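PDB 5HC7: prenyltransference for protein from Lavandula lanata, which probably acts as a magnesium-dependent prenyltransferase of the undecaprenyl diphosphate synthase family, joining or lengthening short isoprenoid diphosphates such as dimethylallyl diphosphate. Local coordinates for residues D21-W26 and E36-G41; I62-P67 and F136-A141; N43-I48 and K218-F223. All coordinates share one frame; numbering follows the deposited sequence.

Contact 1. Residues D21-W26 and E36-G41; sequences DGHRKW and EGHQTG. With MG (magnesium ion), chain B; DST (dimethylallyl S-thiolodiphosphate), chain D; DST (dimethylallyl S-thiolodiphosphate), chain C.
Oxygen O8 of the chain D thiolodiphosphate is gripped twice by H23, through ND1 at 2.7 Å from O8 and through the backbone N, while H38 holds the neighbouring oxygen of the same phosphate, its NE2 lying 2.9 Å from O7 in an almost straight bond (178°). The two imidazoles thus clasp one phosphate from two helices, and they also touch each other. With CG of H23 turned anti to its carbonyl carbon (chi1 -63°), the H23 ring offers its face to the edge of H38, an offset edge-to-face pair with planes at 60°. Histidine suits both places, having a flat ring to pack and an N-H to give. The loop after strand 15-19 and the start of helix 23-30 form the diphosphate-binding element of cis-prenyltransferases: the backbone N atoms of G22, H23, R24 and K25 all donate to the ligand, a run of N-H groups at the N-terminus of helix 23-30, where the helix end probably adds attraction. G22, at the N-cap, takes a positive phi, easily adopted without a side chain. D21 OD1 binds the magnesium ion at 2.4 Å, and a water on that metal donates to D21 OD2, which also pairs with R193. R24 carries a salt bridge to E76. Away from the ligand, G37, having no side chain, lets the H23 carbonyl and the indole of W26 come close, its CA 3.7 Å from W26 CE3. The indole NE1 of W26 reaches D222.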
loop_
_atom_site.group_PDB
_atom_site.type_symbol
_atom_site.label_atom_id
_atom_site.label_comp_id
_atom_site.label_asym_id
_atom_site.label_seq_id
_atom_site.Cartn_x
_atom_site.Cartn_y
_atom_site.Cartn_z
ATOM N N ASP A 21 12.915 2.044 11.456
ATOM C CA ASP A 21 13.425 0.708 11.285
ATOM C C ASP A 21 14.955 0.792 11.366
ATOM O O ASP A 21 15.500 1.868 11.278
ATOM C CB ASP A 21 12.974 0.148 9.910
ATOM C CG ASP A 21 13.089 -1.400 9.783
ATOM O OD1 ASP A 21 13.141 -2.045 10.824
ATOM O OD2 ASP A 21 13.123 -2.006 8.664
ATOM N N GLY A 22 15.629 -0.350 11.530
ATOM C CA GLY A 22 17.074 -0.388 11.601
ATOM C C GLY A 22 17.739 -0.240 12.995
ATOM O O GLY A 22 18.954 -0.157 13.082
ATOM N N HIS A 23 16.986 -0.280 14.073
ATOM C CA HIS A 23 17.558 -0.044 15.404
ATOM C C HIS A 23 18.487 -1.159 15.864
ATOM O O HIS A 23 19.532 -0.901 16.413
ATOM C CB HIS A 23 16.464 0.101 16.445
ATOM C CG HIS A 23 15.585 1.272 16.213
ATOM N ND1 HIS A 23 14.529 1.251 15.326
ATOM C CD2 HIS A 23 15.610 2.517 16.729
ATOM C CE1 HIS A 23 13.935 2.438 15.334
ATOM N NE2 HIS A 23 14.586 3.229 16.154
ATOM N N ARG A 24 18.081 -2.392 15.688
ATOM C CA ARG A 24 18.934 -3.518 16.034
ATOM C C ARG A 24 20.134 -3.645 15.137
ATOM O O ARG A 24 21.224 -3.856 15.619
ATOM C CB ARG A 24 18.161 -4.780 15.905
ATOM C CG ARG A 24 17.021 -4.868 16.881
ATOM C CD ARG A 24 15.956 -5.668 16.181
ATOM N NE ARG A 24 15.082 -6.404 17.051
ATOM C CZ ARG A 24 14.122 -7.193 16.584
ATOM N NH1 ARG A 24 13.933 -7.328 15.262
ATOM N NH2 ARG A 24 13.340 -7.848 17.437
ATOM N N LYS A 25 19.948 -3.531 13.837
ATOM C CA LYS A 25 21.099 -3.464 12.916
ATOM C C LYS A 25 22.110 -2.437 13.368
ATOM O O LYS A 25 23.295 -2.661 13.294
ATOM C CB LYS A 25 20.699 -3.093 11.489
ATOM C CG LYS A 25 20.116 -4.239 10.700
ATOM C CD LYS A 25 19.701 -3.796 9.299
ATOM C CE LYS A 25 18.657 -4.735 8.677
ATOM N NZ LYS A 25 17.668 -3.991 7.822
ATOM N N TRP A 26 21.613 -1.279 13.772
ATOM C CA TRP A 26 22.451 -0.189 14.203
ATOM C C TRP A 26 23.168 -0.542 15.499
ATOM O O TRP A 26 24.352 -0.329 15.605
ATOM C CB TRP A 26 21.595 1.071 14.414
ATOM C CG TRP A 26 22.364 2.325 14.798
ATOM C CD1 TRP A 26 22.843 3.256 13.967
ATOM C CD2 TRP A 26 22.643 2.776 16.117
ATOM N NE1 TRP A 26 23.437 4.271 14.664
ATOM C CE2 TRP A 26 23.330 4.000 15.998
ATOM C CE3 TRP A 26 22.378 2.265 17.392
ATOM C CZ2 TRP A 26 23.786 4.704 17.096
ATOM C CZ3 TRP A 26 22.793 2.977 18.480
ATOM C CH2 TRP A 26 23.488 4.192 18.330
ATOM N N GLU A 36 19.556 0.443 23.595
ATOM C CA GLU A 36 20.188 1.714 23.335
ATOM C C GLU A 36 19.927 2.157 21.889
ATOM O O GLU A 36 19.817 3.353 21.628
ATOM C CB GLU A 36 21.694 1.649 23.578
ATOM C CG GLU A 36 22.326 3.016 23.840
ATOM C CD GLU A 36 23.822 3.035 23.530
ATOM O OE1 GLU A 36 24.479 2.019 23.869
ATOM O OE2 GLU A 36 24.337 4.044 22.958
ATOM N N GLY A 37 19.840 1.207 20.957
ATOM C CA GLY A 37 19.427 1.539 19.573
ATOM C C GLY A 37 18.081 2.209 19.525
ATOM O O GLY A 37 17.915 3.242 18.902
ATOM N N HIS A 38 17.116 1.613 20.206
ATOM C CA HIS A 38 15.806 2.181 20.359
ATOM C C HIS A 38 15.779 3.537 21.013
ATOM O O HIS A 38 15.049 4.426 20.580
ATOM C CB HIS A 38 14.914 1.250 21.143
ATOM C CG HIS A 38 14.510 0.032 20.375
ATOM N ND1 HIS A 38 14.146 -1.157 20.986
ATOM C CD2 HIS A 38 14.410 -0.177 19.042
ATOM C CE1 HIS A 38 13.878 -2.056 20.050
ATOM N NE2 HIS A 38 14.032 -1.487 18.862
ATOM N N GLN A 39 16.568 3.728 22.050
ATOM C CA GLN A 39 16.516 5.000 22.798
ATOM C C GLN A 39 17.063 6.136 21.944
ATOM O O GLN A 39 16.538 7.247 21.929
ATOM C CB GLN A 39 17.360 4.839 24.094
ATOM C CG GLN A 39 17.355 6.058 24.994
ATOM C CD GLN A 39 15.969 6.395 25.426
ATOM O OE1 GLN A 39 15.408 5.726 26.285
ATOM N NE2 GLN A 39 15.364 7.399 24.775
ATOM N N THR A 40 18.153 5.850 21.233
ATOM C CA THR A 40 18.750 6.855 20.360
ATOM C C THR A 40 17.810 7.190 19.165
ATOM O O THR A 40 17.678 8.353 18.739
ATOM C CB THR A 40 20.253 6.565 20.030
ATOM O OG1 THR A 40 20.528 6.595 18.637
ATOM C CG2 THR A 40 20.691 5.349 20.510
ATOM N N GLY A 41 17.077 6.183 18.699
ATOM C CA GLY A 41 16.027 6.395 17.716
ATOM C C GLY A 41 15.005 7.388 18.190
ATOM O O GLY A 41 14.706 8.389 17.505
HETATM MG MG MG B . 13.076 -4.239 11.656
HETATM O O4 DST D . 14.941 -3.514 11.625
HETATM P P1 DST D . 15.965 -3.916 12.865
HETATM O O6 DST D . 17.442 -3.315 12.460
HETATM O O5 DST D . 15.931 -5.450 12.953
HETATM O O2 DST D . 15.525 -3.125 14.301
HETATM P P3 DST D . 14.067 -2.503 14.683
HETATM O O8 DST D . 13.982 -1.110 14.153
HETATM O O7 DST D . 13.685 -2.755 16.252
HETATM S S9 DST D . 13.270 -3.303 14.066
HETATM O O4 DST C . 10.804 -5.154 8.420
HETATM P P1 DST C . 9.527 -5.943 8.891
HETATM O O6 DST C . 9.775 -7.173 9.657
HETATM O O5 DST C . 8.474 -6.300 7.593
HETATM O O2 DST C . 8.834 -4.990 9.993
HETATM P P3 DST C . 9.528 -4.111 11.228
HETATM O O8 DST C . 8.644 -4.512 12.594
HETATM O O7 DST C . 11.018 -4.205 11.449
HETATM S S9 DST C . 8.784 -2.189 10.789
HETATM C C10 DST C . 7.615 -2.495 12.200
HETATM C C11 DST C . 6.837 -1.279 12.352
HETATM C C12 DST C . 7.520 -0.326 13.327
HETATM C C13 DST C . 7.841 1.028 12.620
HETATM C C14 DST C . 6.555 -0.050 14.466
HETATM O O HOH W 1 13.062 -4.443 9.468
#

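Contact 2. Residues I62-P67 and F136-A141; sequences IWALSP and FILAVA. With DST (dimethylallyl S-thiolodiphosphate), chain C.
A64 and L138 meet at the apolar centre of this strand pair, CB of A64 lying 3.6 Å from CD1 of L138. The leucine reaches across because its CG is anti to the backbone N (chi1 -176°), which swings CD1 toward the neighbouring strand. The small methyl of A64 leaves room for it, and W45 of helix 34-54 covers I62, A64 and L138 together. Further along, CD1 of I62 rests 3.7 Å from CE1 of F136, the two side chains crossing at a slant, and L65 sets its CB against CG2 of V140. A139 and W63 belong to the other face of the sheet. A methyl suffices at A139, where CB touches CD1 of the indole, while the large W63 ring carries C11 of the chain C ligand 3.2 Å above its plane, offset toward the rim. Its NE1 is satisfied by Y142 O, which helps fix the ring's rotation under the prenyl group. Outward from these groups runs the backbone: I62 N donates to I137 O, A139 N to I62 O at 2.9 Å, and A64 N to A139 O at 2.8 Å with a nearly straight N-H (169°). A139 O also takes a long, weak bond from L65 N (3.4 Å). The segments 62-65 and 136-140, crossing at -29°, belong to adjacent parallel strands of the six-stranded sheet flanked by helices, as in the cis-prenyltransferase fold, and the C-terminal end of strand 59-65 lines the site of the prenyl group.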
loop_
_atom_site.group_PDB
_atom_site.type_symbol
_atom_site.label_atom_id
_atom_site.label_comp_id
_atom_site.label_asym_id
_atom_site.label_seq_id
_atom_site.Cartn_x
_atom_site.Cartn_y
_atom_site.Cartn_z
ATOM N N ILE A 62 4.509 9.343 12.994
ATOM C CA ILE A 62 5.580 8.408 13.236
ATOM C C ILE A 62 4.973 7.094 13.694
ATOM O O ILE A 62 4.157 7.029 14.641
ATOM C CB ILE A 62 6.549 8.910 14.285
ATOM C CG1 ILE A 62 7.244 10.198 13.777
ATOM C CG2 ILE A 62 7.581 7.836 14.623
ATOM C CD1 ILE A 62 8.129 10.871 14.845
ATOM N N TRP A 63 5.355 6.031 13.002
ATOM C CA TRP A 63 4.859 4.688 13.321
ATOM C C TRP A 63 5.846 4.077 14.258
ATOM O O TRP A 63 6.965 3.789 13.848
ATOM C CB TRP A 63 4.746 3.797 12.094
ATOM C CG TRP A 63 4.028 2.493 12.253
ATOM C CD1 TRP A 63 2.930 2.188 13.084
ATOM C CD2 TRP A 63 4.254 1.350 11.477
ATOM N NE1 TRP A 63 2.495 0.926 12.838
ATOM C CE2 TRP A 63 3.272 0.382 11.846
ATOM C CE3 TRP A 63 5.146 1.052 10.462
ATOM C CZ2 TRP A 63 3.203 -0.863 11.245
ATOM C CZ3 TRP A 63 5.115 -0.204 9.926
ATOM C CH2 TRP A 63 4.129 -1.138 10.300
ATOM N N ALA A 64 5.359 3.819 15.478
ATOM C CA ALA A 64 6.158 3.391 16.630
ATOM C C ALA A 64 5.965 1.914 16.932
ATOM O O ALA A 64 6.835 1.276 17.480
ATOM C CB ALA A 64 5.737 4.177 17.840
ATOM N N LEU A 65 4.817 1.352 16.619
ATOM C CA LEU A 65 4.598 -0.030 17.010
ATOM C C LEU A 65 3.487 -0.659 16.204
ATOM O O LEU A 65 2.377 -0.114 16.170
ATOM C CB LEU A 65 4.216 -0.079 18.515
ATOM C CG LEU A 65 4.413 -1.496 19.074
ATOM C CD1 LEU A 65 5.890 -1.733 19.413
ATOM C CD2 LEU A 65 3.550 -1.718 20.307
ATOM N N SER A 66 3.777 -1.787 15.574
ATOM C CA SER A 66 2.753 -2.560 14.904
ATOM C C SER A 66 2.160 -3.644 15.815
ATOM O O SER A 66 2.753 -3.967 16.851
ATOM C CB SER A 66 3.322 -3.234 13.665
ATOM O OG SER A 66 4.107 -4.377 13.972
ATOM N N PRO A 67 1.018 -4.234 15.403
ATOM C CA PRO A 67 0.470 -5.430 16.092
ATOM C C PRO A 67 1.376 -6.646 16.034
ATOM O O PRO A 67 1.449 -7.357 17.004
ATOM C CB PRO A 67 -0.846 -5.711 15.359
ATOM C CG PRO A 67 -1.211 -4.394 14.741
ATOM C CD PRO A 67 0.099 -3.748 14.362
ATOM N N PHE A 136 0.833 16.033 15.118
ATOM C CA PHE A 136 1.780 14.937 15.282
ATOM C C PHE A 136 0.986 13.732 15.768
ATOM O O PHE A 136 0.354 13.824 16.828
ATOM C CB PHE A 136 2.861 15.267 16.305
ATOM C CG PHE A 136 3.656 14.071 16.732
ATOM C CD1 PHE A 136 4.137 13.150 15.786
ATOM C CD2 PHE A 136 3.935 13.831 18.070
ATOM C CE1 PHE A 136 4.830 12.020 16.176
ATOM C CE2 PHE A 136 4.685 12.708 18.451
ATOM C CZ PHE A 136 5.133 11.801 17.499
ATOM N N ILE A 137 0.905 12.687 14.923
ATOM C CA ILE A 137 0.273 11.447 15.268
ATOM C C ILE A 137 1.347 10.399 15.551
ATOM O O ILE A 137 2.298 10.212 14.751
ATOM C CB ILE A 137 -0.653 10.959 14.176
ATOM C CG1 ILE A 137 -1.932 11.791 14.170
ATOM C CG2 ILE A 137 -1.043 9.512 14.385
ATOM C CD1 ILE A 137 -2.797 11.600 12.945
ATOM N N LEU A 138 1.211 9.745 16.698
ATOM C CA LEU A 138 2.051 8.628 17.032
ATOM C C LEU A 138 1.173 7.450 16.816
ATOM O O LEU A 138 0.150 7.291 17.493
ATOM C CB LEU A 138 2.506 8.687 18.483
ATOM C CG LEU A 138 3.480 7.561 18.861
ATOM C CD1 LEU A 138 4.816 7.617 18.128
ATOM C CD2 LEU A 138 3.684 7.572 20.359
ATOM N N ALA A 139 1.565 6.624 15.876
ATOM C CA ALA A 139 0.817 5.420 15.558
ATOM C C ALA A 139 1.442 4.251 16.319
ATOM O O ALA A 139 2.570 3.833 16.063
ATOM C CB ALA A 139 0.794 5.142 14.053
ATOM N N VAL A 140 0.685 3.725 17.263
ATOM C CA VAL A 140 1.227 2.772 18.220
ATOM C C VAL A 140 0.191 1.631 18.389
ATOM O O VAL A 140 -0.999 1.887 18.544
ATOM C CB VAL A 140 1.649 3.534 19.497
ATOM C CG1 VAL A 140 0.476 4.290 20.107
ATOM C CG2 VAL A 140 2.235 2.572 20.488
ATOM N N ALA A 141 0.636 0.382 18.182
ATOM C CA ALA A 141 -0.268 -0.762 18.055
ATOM C C ALA A 141 -1.238 -0.498 16.910
ATOM O O ALA A 141 -2.437 -0.774 17.003
ATOM C CB ALA A 141 -1.002 -1.063 19.389
HETATM O O4 DST C . 10.804 -5.154 8.420
HETATM P P1 DST C . 9.527 -5.943 8.891
HETATM O O6 DST C . 9.775 -7.173 9.657
HETATM O O5 DST C . 8.474 -6.300 7.593
HETATM O O2 DST C . 8.834 -4.990 9.993
HETATM P P3 DST C . 9.528 -4.111 11.228
HETATM O O8 DST C . 8.644 -4.512 12.594
HETATM O O7 DST C . 11.018 -4.205 11.449
HETATM S S9 DST C . 8.784 -2.189 10.789
HETATM C C10 DST C . 7.615 -2.495 12.200
HETATM C C11 DST C . 6.837 -1.279 12.352
HETATM C C12 DST C . 7.520 -0.326 13.327
HETATM C C13 DST C . 7.841 1.028 12.620
HETATM C C14 DST C . 6.555 -0.050 14.466
#

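Contact 3. Residues N43-I48 and K218-F223; sequences NNWKHI and KLFPDF
F220 carries its ring toward helix 34-54 because CG is anti to the backbone N (chi1 -164°), and W45 meets it with CG anti to the carbonyl carbon instead (chi1 -64°). The contact joins this long helix to the connection between strand 212-216 and helix 225-237, in the helix-flanked parallel sheet of the cis-prenyltransferase fold. Within that connection, residues 220-222 make a 3-10 turn: D222 N bonds to L219 O, and F223 N to F220 O at 2.8 Å. P221 suits such a turn, since its ring holds phi near the value needed, and its side chain packs on W26. The indole and the phenyl group meet rim to rim with planes at 62°, CE2 of F220 standing at the indole edge 3.3 Å from W45 NE1. Broad aromatic side chains suit a place where helix and loop backbones stay well apart. N44 lies beside them, its CB near the F220 ring and its amide end near the carbonyl groups of the turn. One helical turn on, I48 extends the apolar surface toward F223, whose ring also packs on I192: CD1 of I48 approaches the edge of the phenyl ring, 4.2 Å from F223 CD1.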
loop_
_atom_site.group_PDB
_atom_site.type_symbol
_atom_site.label_atom_id
_atom_site.label_comp_id
_atom_site.label_asym_id
_atom_site.label_seq_id
_atom_site.Cartn_x
_atom_site.Cartn_y
_atom_site.Cartn_z
ATOM N N ASN A 43 15.067 9.410 20.564
ATOM C CA ASN A 43 15.585 10.728 20.842
ATOM C C ASN A 43 15.613 11.596 19.624
ATOM O O ASN A 43 15.558 12.785 19.780
ATOM C CB ASN A 43 16.971 10.662 21.437
ATOM C CG ASN A 43 16.954 10.198 22.884
ATOM O OD1 ASN A 43 15.950 10.255 23.561
ATOM N ND2 ASN A 43 18.087 9.728 23.352
ATOM N N ASN A 44 15.664 11.000 18.427
ATOM C CA ASN A 44 15.625 11.761 17.176
ATOM C C ASN A 44 14.281 12.392 16.939
ATOM O O ASN A 44 14.173 13.380 16.192
ATOM C CB ASN A 44 15.912 10.860 15.981
ATOM C CG ASN A 44 17.295 10.291 16.025
ATOM O OD1 ASN A 44 17.657 9.257 15.394
ATOM N ND2 ASN A 44 18.092 10.961 16.784
ATOM N N TRP A 45 13.232 11.816 17.514
ATOM C CA TRP A 45 11.896 12.227 17.081
ATOM C C TRP A 45 11.614 13.710 17.268
ATOM O O TRP A 45 10.940 14.360 16.422
ATOM C CB TRP A 45 10.811 11.428 17.778
ATOM C CG TRP A 45 10.801 9.955 17.486
ATOM C CD1 TRP A 45 11.632 9.262 16.622
ATOM C CD2 TRP A 45 9.914 9.000 18.045
ATOM N NE1 TRP A 45 11.277 7.919 16.612
ATOM C CE2 TRP A 45 10.257 7.738 17.520
ATOM C CE3 TRP A 45 8.908 9.076 19.004
ATOM C CZ2 TRP A 45 9.585 6.574 17.880
ATOM C CZ3 TRP A 45 8.235 7.923 19.370
ATOM C CH2 TRP A 45 8.558 6.684 18.782
ATOM N N LYS A 46 12.046 14.247 18.415
ATOM C CA LYS A 46 11.620 15.586 18.738
ATOM C C LYS A 46 12.191 16.562 17.680
ATOM O O LYS A 46 11.519 17.537 17.321
ATOM C CB LYS A 46 11.996 15.993 20.184
ATOM C CG LYS A 46 13.495 15.984 20.411
ATOM C CD LYS A 46 13.912 16.447 21.813
ATOM C CE LYS A 46 15.431 16.267 22.009
ATOM N NZ LYS A 46 15.843 14.832 21.951
ATOM N N HIS A 47 13.397 16.300 17.165
ATOM C CA HIS A 47 13.977 17.228 16.208
ATOM C C HIS A 47 13.311 17.087 14.853
ATOM O O HIS A 47 13.181 18.051 14.095
ATOM C CB HIS A 47 15.431 16.916 16.007
ATOM C CG HIS A 47 16.233 16.941 17.254
ATOM N ND1 HIS A 47 16.296 18.052 18.066
ATOM C CD2 HIS A 47 17.026 15.999 17.822
ATOM C CE1 HIS A 47 17.100 17.792 19.082
ATOM N NE2 HIS A 47 17.550 16.553 18.956
ATOM N N ILE A 48 12.953 15.845 14.535
ATOM C CA ILE A 48 12.210 15.568 13.305
ATOM C C ILE A 48 10.910 16.301 13.368
ATOM O O ILE A 48 10.524 16.909 12.424
ATOM C CB ILE A 48 11.888 14.067 13.085
ATOM C CG1 ILE A 48 13.128 13.146 13.041
ATOM C CG2 ILE A 48 11.054 13.878 11.824
ATOM C CD1 ILE A 48 14.379 13.835 12.638
ATOM N N LYS A 218 19.605 4.623 5.335
ATOM C CA LYS A 218 19.936 5.090 6.635
ATOM C C LYS A 218 19.173 4.388 7.732
ATOM O O LYS A 218 17.922 4.385 7.725
ATOM C CB LYS A 218 19.640 6.599 6.683
ATOM C CG LYS A 218 20.288 7.358 7.834
ATOM C CD LYS A 218 21.730 7.745 7.507
ATOM C CE LYS A 218 21.846 8.913 6.566
ATOM N NZ LYS A 218 21.813 10.138 7.405
ATOM N N LEU A 219 19.925 3.845 8.698
ATOM C CA LEU A 219 19.355 3.316 9.921
ATOM C C LEU A 219 18.737 4.403 10.803
ATOM O O LEU A 219 19.258 5.512 10.957
ATOM C CB LEU A 219 20.389 2.475 10.692
ATOM C CG LEU A 219 21.103 1.385 9.873
ATOM C CD1 LEU A 219 22.068 0.635 10.780
ATOM C CD2 LEU A 219 20.090 0.410 9.236
ATOM N N PHE A 220 17.575 4.120 11.387
ATOM C CA PHE A 220 16.870 5.204 12.029
ATOM C C PHE A 220 17.593 5.871 13.198
ATOM O O PHE A 220 17.502 7.087 13.356
ATOM C CB PHE A 220 15.470 4.877 12.426
ATOM C CG PHE A 220 14.669 6.107 12.736
ATOM C CD1 PHE A 220 14.170 6.898 11.719
ATOM C CD2 PHE A 220 14.457 6.509 14.074
ATOM C CE1 PHE A 220 13.475 8.073 11.994
ATOM C CE2 PHE A 220 13.731 7.641 14.358
ATOM C CZ PHE A 220 13.251 8.447 13.306
ATOM N N PRO A 221 18.364 5.126 13.982
ATOM C CA PRO A 221 19.141 5.902 14.955
ATOM C C PRO A 221 20.032 6.997 14.336
ATOM O O PRO A 221 20.306 7.976 15.011
ATOM C CB PRO A 221 20.004 4.839 15.648
ATOM C CG PRO A 221 19.206 3.604 15.559
ATOM C CD PRO A 221 18.584 3.690 14.151
ATOM N N ASP A 222 20.460 6.857 13.085
ATOM C CA ASP A 222 21.220 7.891 12.399
ATOM C C ASP A 222 20.367 8.907 11.664
ATOM O O ASP A 222 20.911 9.777 10.968
ATOM C CB ASP A 222 22.161 7.248 11.379
ATOM C CG ASP A 222 23.190 6.363 12.040
ATOM O OD1 ASP A 222 23.676 6.779 13.106
ATOM O OD2 ASP A 222 23.496 5.247 11.536
ATOM N N PHE A 223 19.043 8.799 11.770
ATOM C CA PHE A 223 18.123 9.586 10.925
ATOM C C PHE A 223 17.823 10.921 11.621
ATOM O O PHE A 223 17.167 10.962 12.666
ATOM C CB PHE A 223 16.804 8.829 10.681
ATOM C CG PHE A 223 15.878 9.491 9.724
ATOM C CD1 PHE A 223 15.175 10.617 10.082
ATOM C CD2 PHE A 223 15.680 8.958 8.433
ATOM C CE1 PHE A 223 14.282 11.211 9.192
ATOM C CE2 PHE A 223 14.840 9.565 7.549
ATOM C CZ PHE A 223 14.126 10.693 7.929
#

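How the contacts relate
All three contacts are buried, but contact 2 lies deepest: its centre is about 4 Å from the centre of the chain, those of contacts 1 and 3 about 17 and 14 Å, on the same side. Helix 34-54 serves both of these outer contacts, receiving the diphosphate loop in contact 1 and the 218-223 turn in contact 3. The two meet through a backbone bond from F220 N to D21 O and through the F220 ring packed against the backbone of G41. W45 connects contact 3 to contact 2 by packing on the strands. Chemistry follows place: contact 1 is charged and ligand-bound, contact 2 combines backbone bonds with an apolar prenyl site, and contact 3 is largely aromatic.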